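Local coordinates for protein putative esterase MT1895 (Mycobacterium tuberculosis, PDB 3S4K) that probably acts as a hotdog-fold thioesterase of the PaaI family, hydrolysing acyl-CoA thioesters such as 1,4-dihydroxy-2-naphthoyl-CoA, at residues Y59-E64 with V130-V135. Coordinates in Å, arbitrary orientation, origin at the centre of the assembly. Residues are numbered along the deposited sequence.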
ATOM      1  N   TYR A  59       5.231  -1.574   2.812  1.00  7.58           N
ATOM      2  CA  TYR A  59       5.090  -0.457   3.744  1.00  7.23           C
ATOM      3  C   TYR A  59       3.679   0.125   3.730  1.00  7.35           C
ATOM      4  O   TYR A  59       3.111   0.374   4.789  1.00  6.56           O
ATOM      5  CB  TYR A  59       6.087   0.663   3.449  1.00  8.14           C
ATOM      6  CG  TYR A  59       7.539   0.259   3.606  1.00  7.78           C
ATOM      7  CD1 TYR A  59       7.979  -0.405   4.734  1.00  7.66           C
ATOM      8  CD2 TYR A  59       8.477   0.604   2.647  1.00  9.31           C
ATOM      9  CE1 TYR A  59       9.311  -0.776   4.882  1.00  8.63           C
ATOM     10  CE2 TYR A  59       9.817   0.249   2.783  1.00  8.44           C
ATOM     11  CZ  TYR A  59      10.230  -0.425   3.893  1.00  7.59           C
ATOM     12  OH  TYR A  59      11.558  -0.760   4.025  1.00  9.19           O
ATOM     13  N   CYS A  60       3.134   0.379   2.548  1.00  6.77           N
ATOM     14  CA  CYS A  60       1.714   0.745   2.464  1.00  7.08           C
ATOM     15  C   CYS A  60       0.809  -0.169   3.284  1.00  6.54           C
ATOM     16  O   CYS A  60      -0.051   0.285   4.020  1.00  5.55           O
ATOM     17  CB  CYS A  60       1.265   0.745   1.029  1.00  7.62           C
ATOM     18  SG  CYS A  60       2.043   1.990   0.004  1.00 10.54           S
ATOM     19  N   ALA A  61       1.018  -1.474   3.155  1.00  6.52           N
ATOM     20  CA  ALA A  61       0.181  -2.450   3.818  1.00  6.73           C
ATOM     21  C   ALA A  61       0.362  -2.460   5.330  1.00  7.25           C
ATOM     22  O   ALA A  61      -0.593  -2.541   6.107  1.00  6.94           O
ATOM     23  CB  ALA A  61       0.468  -3.856   3.225  1.00  7.42           C
ATOM     24  N   MET A  62       1.616  -2.371   5.743  1.00  8.40           N
ATOM     25  CA  MET A  62       1.988  -2.261   7.161  0.50  8.26           C
ATOM     26  C   MET A  62       1.300  -1.065   7.798  1.00  8.13           C
ATOM     27  O   MET A  62       0.680  -1.155   8.873  1.00  7.24           O
ATOM     28  CB  MET A  62       3.494  -2.038   7.316  0.50  9.07           C
ATOM     29  CG  MET A  62       4.354  -3.270   7.400  0.50 10.14           C
ATOM     30  SD  MET A  62       5.999  -2.791   8.003  0.50 13.44           S
ATOM     31  CE  MET A  62       5.740  -2.539   9.755  0.50 10.54           C
ATOM     32  N   ILE A  63       1.413   0.069   7.125  1.00  7.16           N
ATOM     33  CA  ILE A  63       0.824   1.323   7.573  1.00  6.86           C
ATOM     34  C   ILE A  63      -0.688   1.152   7.672  1.00  7.21           C
ATOM     35  O   ILE A  63      -1.294   1.529   8.658  1.00  6.80           O
ATOM     36  CB  ILE A  63       1.279   2.476   6.633  1.00  6.29           C
ATOM     37  CG1 ILE A  63       2.724   2.839   6.956  1.00  7.87           C
ATOM     38  CG2 ILE A  63       0.323   3.725   6.686  1.00  6.31           C
ATOM     39  CD1 ILE A  63       3.459   3.527   5.826  1.00  9.44           C
ATOM     40  N   GLU A  64      -1.288   0.510   6.681  1.00  6.46           N
ATOM     41  CA  GLU A  64      -2.743   0.297   6.686  1.00  7.54           C
ATOM     42  C   GLU A  64      -3.200  -0.548   7.879  1.00  7.81           C
ATOM     43  O   GLU A  64      -4.163  -0.192   8.585  1.00  7.84           O
ATOM     44  CB  GLU A  64      -3.163  -0.344   5.356  1.00  7.63           C
ATOM     45  CG  GLU A  64      -4.674  -0.539   5.186  1.00  9.87           C
ATOM     46  CD  GLU A  64      -5.429   0.737   4.892  1.00 13.16           C
ATOM     47  OE1 GLU A  64      -4.790   1.790   4.663  1.00 10.22           O
ATOM     48  OE2 GLU A  64      -6.689   0.677   4.889  1.00 17.73           O
ATOM     49  N   VAL A 130      12.130   4.589   7.113  1.00  7.02           N
ATOM     50  CA  VAL A 130      12.050   3.995   5.775  1.00  7.77           C
ATOM     51  C   VAL A 130      10.769   4.365   5.033  1.00  7.91           C
ATOM     52  O   VAL A 130      10.803   4.492   3.795  1.00  6.74           O
ATOM     53  CB  VAL A 130      12.278   2.439   5.780  1.00  7.88           C
ATOM     54  CG1 VAL A 130      13.697   2.101   6.235  1.00  8.95           C
ATOM     55  CG2 VAL A 130      11.269   1.712   6.630  1.00  8.97           C
ATOM     56  N   ALA A 131       9.668   4.561   5.752  1.00  7.49           N
ATOM     57  CA  ALA A 131       8.390   4.993   5.175  1.00  7.41           C
ATOM     58  C   ALA A 131       7.547   5.646   6.269  1.00  8.24           C
ATOM     59  O   ALA A 131       7.739   5.352   7.464  1.00  6.99           O
ATOM     60  CB  ALA A 131       7.645   3.805   4.529  1.00  6.74           C
ATOM     61  N   ARG A 132       6.624   6.522   5.880  1.00  8.21           N
ATOM     62  CA  ARG A 132       5.750   7.233   6.829  1.00  9.72           C
ATOM     63  C   ARG A 132       4.468   7.501   6.086  1.00  8.98           C
ATOM     64  O   ARG A 132       4.520   7.878   4.917  1.00 11.10           O
ATOM     65  CB  ARG A 132       6.418   8.536   7.271  1.00 10.37           C
ATOM     66  CG  ARG A 132       5.654   9.455   8.240  1.00 14.43           C
ATOM     67  CD  ARG A 132       6.393  10.811   8.338  1.00 18.44           C
ATOM     68  NE  ARG A 132       5.878  11.674   9.404  1.00 22.71           N
ATOM     69  CZ  ARG A 132       4.792  12.430   9.297  1.00 25.72           C
ATOM     70  NH1 ARG A 132       4.080  12.430   8.173  1.00 27.93           N
ATOM     71  NH2 ARG A 132       4.403  13.186  10.317  1.00 27.14           N
ATOM     72  N   GLY A 133       3.329   7.300   6.726  1.00  6.88           N
ATOM     73  CA  GLY A 133       2.057   7.418   6.013  1.00  7.08           C
ATOM     74  C   GLY A 133       0.914   7.818   6.923  1.00  8.14           C
ATOM     75  O   GLY A 133       1.007   7.664   8.151  1.00  8.38           O
ATOM     76  N   GLN A 134      -0.163   8.306   6.321  1.00  8.72           N
ATOM     77  CA  GLN A 134      -1.372   8.660   7.055  1.00  8.93           C
ATOM     78  C   GLN A 134      -2.522   7.916   6.461  1.00  8.52           C
ATOM     79  O   GLN A 134      -2.646   7.863   5.246  1.00  8.36           O
ATOM     80  CB  GLN A 134      -1.625  10.148   7.003  1.00 10.53           C
ATOM     81  CG  GLN A 134      -0.460  10.839   7.629  1.00 14.29           C
ATOM     82  CD  GLN A 134      -0.550  12.314   7.659  1.00 18.76           C
ATOM     83  OE1 GLN A 134      -1.522  12.919   7.205  1.00 23.76           O
ATOM     84  NE2 GLN A 134       0.490  12.924   8.200  1.00 22.79           N
ATOM     85  N   VAL A 135      -3.354   7.363   7.338  1.00  7.36           N
ATOM     86  CA  VAL A 135      -4.518   6.610   6.951  1.00  7.49           C
ATOM     87  C   VAL A 135      -5.777   7.281   7.474  1.00  6.53           C
ATOM     88  O   VAL A 135      -5.881   7.551   8.675  1.00  6.93           O
ATOM     89  CB  VAL A 135      -4.414   5.168   7.481  1.00  6.85           C
ATOM     90  CG1 VAL A 135      -5.622   4.331   7.038  1.00  9.09           C
ATOM     91  CG2 VAL A 135      -3.102   4.536   7.027  1.00  6.27           C
TER
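How a sheet wraps a central helix is well illustrated by the hotdog fold, the helix as sausage, the curved antiparallel sheet as bun. Here helix segment 59-64 crosses strand segment 130-135 at -47°, the axes approaching to 8.6 Å. Tyr59 and Ile63, one turn apart, both take chi1 m and point their CB atoms toward the strand. The tyrosine ring meets two neighbours obliquely, Tyr59 CG 3.7 Å from Ala131 CB and Tyr59 CE1 3.6 Å from Val130 CG2. That Val130 and Ala131 both point inward reflects a classic beta bulge opposite Ile122. Ile63, in the mt rotamer, extends CD1 to 3.9 Å from Gly133 N, while its CG2 meets Val135 CG2 at 3.5 Å. Gly133 lets the helix sit close: an ideal CB there would fall only 3.1 Å from Ile63 CG2. Glu64 leaves sideways, and its tp conformation curls OE1 back to 3.6 Å from Val135 CG1; Phe93 of the second subunit packs on the glutamate. With no hydrogen bond between the segments, they are held mainly by apolar side-chain packing, while the buried Glu64 OE1 takes a hydrogen bond from Asn89 on neighbouring strand 83-93.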